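PDB 6HC6: aminopeptidase YwaD from Bacillus subtilis, which hydrolyses peptides from their amino end, releasing residues such as arginine, lysine and leucine, with two zinc ions bound per subunit. Local coordinates for residues Y246-Y251 with R287-G292; N319-M324 with S370-P375. One frame throughout, in Å; residues are numbered along the deposited sequence.

Contact 1 pairs strand 244-250 with strand 285-291, and contact 2 sets strand 316-322 and the residues just after it against the 371-373 turn that leads into the next helix. Their centres lie about 9 Å apart. Both segments of contact 1 precede those of contact 2, and all four belong to the M28 peptidase part of the chain. Strands 244-250 and 316-322 are neighbours in the same eight-stranded mixed sheet, where the probable hydrogen bonds from F320 N to Y246 O (2.7 Å) and between T248 OG1 and N321 OD1 (2.8 Å) join the contacts directly. H250 and D323, at or just beyond the ends of these strands, bind the same zinc ion, so the two contacts build adjoining parts of one metal site.

Contact 1 (Y246-Y251 with R287-G292). With ZN (zinc ion), chain D.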
loop_
_atom_site.group_PDB
_atom_site.type_symbol
_atom_site.label_atom_id
_atom_site.label_comp_id
_atom_site.label_asym_id
_atom_site.label_seq_id
_atom_site.Cartn_x
_atom_site.Cartn_y
_atom_site.Cartn_z
ATOM N N TYR A 246 11.418 9.854 -11.236
ATOM C CA TYR A 246 10.290 8.947 -11.105
ATOM C C TYR A 246 9.168 9.623 -10.323
ATOM O O TYR A 246 9.403 10.142 -9.231
ATOM C CB TYR A 246 10.708 7.656 -10.385
ATOM C CG TYR A 246 11.893 6.926 -11.002
ATOM C CD1 TYR A 246 11.699 5.879 -11.899
ATOM C CD2 TYR A 246 13.194 7.251 -10.644
ATOM C CE1 TYR A 246 12.754 5.198 -12.433
ATOM C CE2 TYR A 246 14.263 6.563 -11.173
ATOM C CZ TYR A 246 14.035 5.541 -12.073
ATOM O OH TYR A 246 15.081 4.851 -12.624
ATOM N N VAL A 247 7.957 9.614 -10.875
ATOM C CA VAL A 247 6.763 10.097 -10.178
ATOM C C VAL A 247 5.817 8.912 -10.077
ATOM O O VAL A 247 5.417 8.352 -11.109
ATOM C CB VAL A 247 6.093 11.275 -10.908
ATOM C CG1 VAL A 247 4.920 11.807 -10.067
ATOM C CG2 VAL A 247 7.102 12.374 -11.176
ATOM N N THR A 248 5.512 8.484 -8.846
ATOM C CA THR A 248 4.967 7.147 -8.661
ATOM C C THR A 248 3.843 7.135 -7.632
ATOM O O THR A 248 3.754 7.988 -6.741
ATOM C CB THR A 248 6.049 6.131 -8.256
ATOM O OG1 THR A 248 6.537 6.426 -6.943
ATOM C CG2 THR A 248 7.230 6.133 -9.249
ATOM N N ALA A 249 2.987 6.126 -7.767
ATOM C CA ALA A 249 1.846 5.946 -6.873
ATOM C C ALA A 249 1.319 4.531 -7.060
ATOM O O ALA A 249 1.280 4.047 -8.185
ATOM C CB ALA A 249 0.746 6.960 -7.204
ATOM N N HIS A 250 0.912 3.877 -5.977
ATOM C CA HIS A 250 0.341 2.540 -6.118
ATOM C C HIS A 250 -1.159 2.626 -6.357
ATOM O O HIS A 250 -1.844 3.484 -5.800
ATOM C CB HIS A 250 0.671 1.658 -4.907
ATOM C CG HIS A 250 -0.099 1.963 -3.649
ATOM N ND1 HIS A 250 -1.284 1.333 -3.330
ATOM C CD2 HIS A 250 0.214 2.727 -2.574
ATOM C CE1 HIS A 250 -1.713 1.752 -2.152
ATOM N NE2 HIS A 250 -0.804 2.576 -1.650
ATOM N N TYR A 251 -1.671 1.732 -7.199
ATOM C CA TYR A 251 -3.069 1.812 -7.596
ATOM C C TYR A 251 -3.880 0.635 -7.069
ATOM O O TYR A 251 -5.075 0.529 -7.383
ATOM C CB TYR A 251 -3.185 1.932 -9.122
ATOM C CG TYR A 251 -2.791 0.692 -9.890
ATOM C CD1 TYR A 251 -1.458 0.410 -10.166
ATOM C CD2 TYR A 251 -3.749 -0.176 -10.359
ATOM C CE1 TYR A 251 -1.093 -0.734 -10.852
ATOM C CE2 TYR A 251 -3.402 -1.325 -11.071
ATOM C CZ TYR A 251 -2.071 -1.594 -11.307
ATOM O OH TYR A 251 -1.698 -2.721 -12.003
ATOM N N ARG A 287 9.584 9.309 -15.630
ATOM C CA ARG A 287 8.819 8.071 -15.652
ATOM C C ARG A 287 7.683 8.200 -14.648
ATOM O O ARG A 287 7.919 8.313 -13.439
ATOM C CB ARG A 287 9.716 6.881 -15.331
ATOM C CG ARG A 287 10.907 6.800 -16.261
ATOM C CD ARG A 287 11.650 5.499 -16.089
ATOM N NE ARG A 287 12.781 5.424 -17.013
ATOM C CZ ARG A 287 13.703 4.469 -16.993
ATOM N NH1 ARG A 287 13.635 3.497 -16.091
ATOM N NH2 ARG A 287 14.694 4.484 -17.873
ATOM N N PHE A 288 6.454 8.199 -15.150
ATOM C CA PHE A 288 5.279 8.170 -14.287
ATOM C C PHE A 288 4.864 6.720 -14.116
ATOM O O PHE A 288 4.635 6.011 -15.102
ATOM C CB PHE A 288 4.137 8.988 -14.877
ATOM C CG PHE A 288 4.481 10.421 -15.108
ATOM C CD1 PHE A 288 5.048 10.826 -16.309
ATOM C CD2 PHE A 288 4.272 11.366 -14.114
ATOM C CE1 PHE A 288 5.374 12.157 -16.533
ATOM C CE2 PHE A 288 4.608 12.702 -14.334
ATOM C CZ PHE A 288 5.153 13.092 -15.546
ATOM N N ILE A 289 4.800 6.254 -12.879
ATOM C CA ILE A 289 4.550 4.838 -12.665
ATOM C C ILE A 289 3.379 4.661 -11.720
ATOM O O ILE A 289 3.353 5.252 -10.631
ATOM C CB ILE A 289 5.782 4.105 -12.118
ATOM C CG1 ILE A 289 7.010 4.495 -12.933
ATOM C CG2 ILE A 289 5.497 2.618 -12.153
ATOM C CD1 ILE A 289 8.236 3.700 -12.588
ATOM N N ALA A 290 2.436 3.823 -12.131
ATOM C CA ALA A 290 1.404 3.282 -11.260
ATOM C C ALA A 290 1.844 1.874 -10.856
ATOM O O ALA A 290 1.923 0.975 -11.702
ATOM C CB ALA A 290 0.050 3.274 -11.976
ATOM N N PHE A 291 2.154 1.690 -9.566
ATOM C CA PHE A 291 2.668 0.426 -9.060
ATOM C C PHE A 291 1.526 -0.483 -8.640
ATOM O O PHE A 291 0.644 -0.062 -7.897
ATOM C CB PHE A 291 3.580 0.648 -7.853
ATOM C CG PHE A 291 4.933 1.194 -8.204
ATOM C CD1 PHE A 291 5.763 0.523 -9.092
ATOM C CD2 PHE A 291 5.381 2.364 -7.618
ATOM C CE1 PHE A 291 7.013 1.045 -9.418
ATOM C CE2 PHE A 291 6.627 2.875 -7.926
ATOM C CZ PHE A 291 7.442 2.213 -8.828
ATOM N N GLY A 292 1.571 -1.743 -9.060
ATOM C CA GLY A 292 0.609 -2.699 -8.553
ATOM C C GLY A 292 1.087 -3.348 -7.266
ATOM O O GLY A 292 2.254 -3.269 -6.909
HETATM ZN ZN ZN D . -0.786 3.480 0.314
HETATM O O HOH W 1 -0.340 3.846 2.227
HETATM O O HOH W 2 -0.660 1.575 1.107
#
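The rim atom CE2 of F291 comes within 3.3 Å of T248 CB, the two side chains crossing obliquely. One face of the F291 ring carries I289 CG2 of its own strand, 3.5 Å above the plane and offset toward the rim. This is the dense middle of a parallel strand pair whose axes approach to 4.5 Å at 16°. Five backbone hydrogen bonds join it, from V247 N to R287 O at one end to Y251 N to F291 O (3.0 Å) at the other. On the face with V247, the valine CB meets F288 CD2 at 3.7 Å, and helix 260-277 packs there through M273 and A274. The buried Y251 ring is equally close, CD1 3.1 Å from F291 O, with its OH bonded to Q228 O.

Packing is looser where Y246 and R287 run side by side: ring and guanidinium planes stand 84° apart, Y246 OH is 4.0 Å from R287 NH1, and their polar ends turn to S316 and to E285 and E312. H250 also leads away from the partner strand; its ND1 bonds to D252 OD1, and NE2 binds, at 2.2 Å, a zinc ion that carries two waters. The whole is a parallel beta-alpha-beta unit whose first strand carries a zinc ligand at its C-terminal end, as in M28 zinc aminopeptidases.

Contact 2 (N319-M324 with S370-P375); sequences NFNLDM and SSDHVP. With ZN (zinc ion), chain D.
N321 lies over the backbone where D372 leads into H373, its CG 3.8 Å from H373 N and its OD1 3.4 Å from D372 CB. The N321 amide and D372 carboxylate planes stand 85° apart. A chi1 of -175° sets CG anti to the backbone N, on the side of the turn; from there ND2 gives S371 OG a weak hydrogen bond, bent to 129° at the hydrogen. That hydroxyl in turn donates to D323 OD2 over 2.7 Å, meeting the lone pair that points away from the other carboxylate oxygen. Both D323 oxygens bind zinc, OD1 at 2.1 Å and OD2 at 2.2 Å, which makes S371 a second-shell residue whose bond is consistent with holding the D323 carboxylate in place. H250 and D262 are further ligands of this ion. Water 3 bridges the segments, donating to N321 OD1 and to D372 OD1 (2.7 Å), while D372 OD2 bonds to S301 OG.

Farther back, N319 OD1 approaches H373 CA at 3.3 Å; this buried oxygen has no polar partner in the model, whereas N319 ND2 bonds to T248.

Strand 316-322 runs between strands 244-250 and 382-389: T248 OG1 bonds to N321 OD1 from one, N385 OD1 to N321 ND2 from the other. L322 faces away toward helix 260-277, while P375, in helix 373-378, packs on helix 299-306.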
loop_
_atom_site.group_PDB
_atom_site.type_symbol
_atom_site.label_atom_id
_atom_site.label_comp_id
_atom_site.label_asym_id
_atom_site.label_seq_id
_atom_site.Cartn_x
_atom_site.Cartn_y
_atom_site.Cartn_z
ATOM N N ASN A 319 12.920 10.097 -6.853
ATOM C CA ASN A 319 11.596 9.481 -6.890
ATOM C C ASN A 319 10.661 10.286 -5.995
ATOM O O ASN A 319 10.907 10.405 -4.792
ATOM C CB ASN A 319 11.651 8.018 -6.414
ATOM C CG ASN A 319 10.284 7.475 -6.033
ATOM O OD1 ASN A 319 10.095 6.948 -4.937
ATOM N ND2 ASN A 319 9.320 7.614 -6.939
ATOM N N PHE A 320 9.599 10.843 -6.580
ATOM C CA PHE A 320 8.509 11.467 -5.828
ATOM C C PHE A 320 7.365 10.464 -5.771
ATOM O O PHE A 320 6.717 10.211 -6.792
ATOM C CB PHE A 320 8.013 12.743 -6.513
ATOM C CG PHE A 320 9.024 13.827 -6.620
ATOM C CD1 PHE A 320 9.999 13.787 -7.603
ATOM C CD2 PHE A 320 8.979 14.918 -5.749
ATOM C CE1 PHE A 320 10.937 14.808 -7.718
ATOM C CE2 PHE A 320 9.911 15.943 -5.866
ATOM C CZ PHE A 320 10.887 15.882 -6.838
ATOM N N ASN A 321 7.109 9.890 -4.596
ATOM C CA ASN A 321 6.043 8.908 -4.450
ATOM C C ASN A 321 4.851 9.562 -3.761
ATOM O O ASN A 321 5.016 10.250 -2.751
ATOM C CB ASN A 321 6.518 7.685 -3.656
ATOM C CG ASN A 321 5.459 6.584 -3.598
ATOM O OD1 ASN A 321 5.173 5.931 -4.599
ATOM N ND2 ASN A 321 4.878 6.384 -2.433
ATOM N N LEU A 322 3.654 9.355 -4.318
ATOM C CA LEU A 322 2.415 9.946 -3.812
ATOM C C LEU A 322 1.527 8.846 -3.242
ATOM O O LEU A 322 1.085 7.967 -3.983
ATOM C CB LEU A 322 1.684 10.674 -4.939
ATOM C CG LEU A 322 2.624 11.589 -5.734
ATOM C CD1 LEU A 322 1.954 12.128 -6.979
ATOM C CD2 LEU A 322 3.058 12.715 -4.834
ATOM N N ASP A 323 1.246 8.896 -1.941
ATOM C CA ASP A 323 0.440 7.842 -1.318
ATOM C C ASP A 323 -0.352 8.474 -0.182
ATOM O O ASP A 323 0.218 8.770 0.870
ATOM C CB ASP A 323 1.332 6.692 -0.821
ATOM C CG ASP A 323 0.551 5.452 -0.380
ATOM O OD1 ASP A 323 -0.678 5.490 -0.297
ATOM O OD2 ASP A 323 1.180 4.397 -0.109
ATOM N N MET A 324 -1.632 8.669 -0.416
ATOM C CA MET A 324 -2.593 9.235 0.525
ATOM C C MET A 324 -2.504 10.752 0.554
ATOM O O MET A 324 -2.110 11.311 1.509
ATOM C CB MET A 324 -2.482 8.585 1.905
ATOM C CG MET A 324 -3.031 7.187 1.943
ATOM S SD MET A 324 -2.781 6.212 3.424
ATOM C CE MET A 324 -3.697 7.183 4.602
ATOM N N SER A 370 7.208 2.034 4.250
ATOM C CA SER A 370 5.942 1.354 3.957
ATOM C C SER A 370 5.182 1.981 2.789
ATOM O O SER A 370 3.949 1.995 2.770
ATOM C CB SER A 370 5.058 1.297 5.206
ATOM O OG SER A 370 5.778 0.691 6.263
ATOM N N SER A 371 5.899 2.494 1.797
ATOM C CA SER A 371 5.299 2.797 0.502
ATOM C C SER A 371 6.379 2.648 -0.554
ATOM O O SER A 371 7.509 2.257 -0.259
ATOM C CB SER A 371 4.662 4.191 0.459
ATOM O OG SER A 371 3.828 4.277 -0.695
ATOM N N ASP A 372 6.029 2.971 -1.792
ATOM C CA ASP A 372 6.852 2.573 -2.922
ATOM C C ASP A 372 8.126 3.393 -3.078
ATOM O O ASP A 372 8.945 3.066 -3.937
ATOM C CB ASP A 372 6.011 2.640 -4.196
ATOM C CG ASP A 372 4.921 1.589 -4.207
ATOM O OD1 ASP A 372 3.756 1.978 -4.376
ATOM O OD2 ASP A 372 5.229 0.377 -4.052
ATOM N N HIS A 373 8.335 4.425 -2.264
ATOM C CA HIS A 373 9.635 5.080 -2.271
ATOM C C HIS A 373 10.720 4.193 -1.680
ATOM O O HIS A 373 11.904 4.460 -1.893
ATOM C CB HIS A 373 9.572 6.387 -1.481
ATOM C CG HIS A 373 9.238 6.199 -0.034
ATOM N ND1 HIS A 373 8.081 5.578 0.392
ATOM C CD2 HIS A 373 9.905 6.560 1.088
ATOM C CE1 HIS A 373 8.054 5.563 1.712
ATOM N NE2 HIS A 373 9.152 6.149 2.160
ATOM N N VAL A 374 10.349 3.147 -0.950
ATOM C CA VAL A 374 11.335 2.413 -0.161
ATOM C C VAL A 374 12.275 1.638 -1.079
ATOM O O VAL A 374 13.488 1.684 -0.860
ATOM C CB VAL A 374 10.662 1.493 0.872
ATOM C CG1 VAL A 374 11.687 0.554 1.507
ATOM C CG2 VAL A 374 9.974 2.328 1.952
ATOM N N PRO A 375 11.798 0.900 -2.092
ATOM C CA PRO A 375 12.762 0.220 -2.980
ATOM C C PRO A 375 13.709 1.176 -3.684
ATOM O O PRO A 375 14.870 0.817 -3.938
ATOM C CB PRO A 375 11.853 -0.519 -3.975
ATOM C CG PRO A 375 10.620 -0.776 -3.204
ATOM C CD PRO A 375 10.424 0.447 -2.351
HETATM ZN ZN ZN D . -0.786 3.480 0.314
HETATM O O HOH W 3 2.875 4.438 -3.870
HETATM O O HOH W 1 -0.340 3.846 2.227
HETATM O O HOH W 2 -0.660 1.575 1.107
#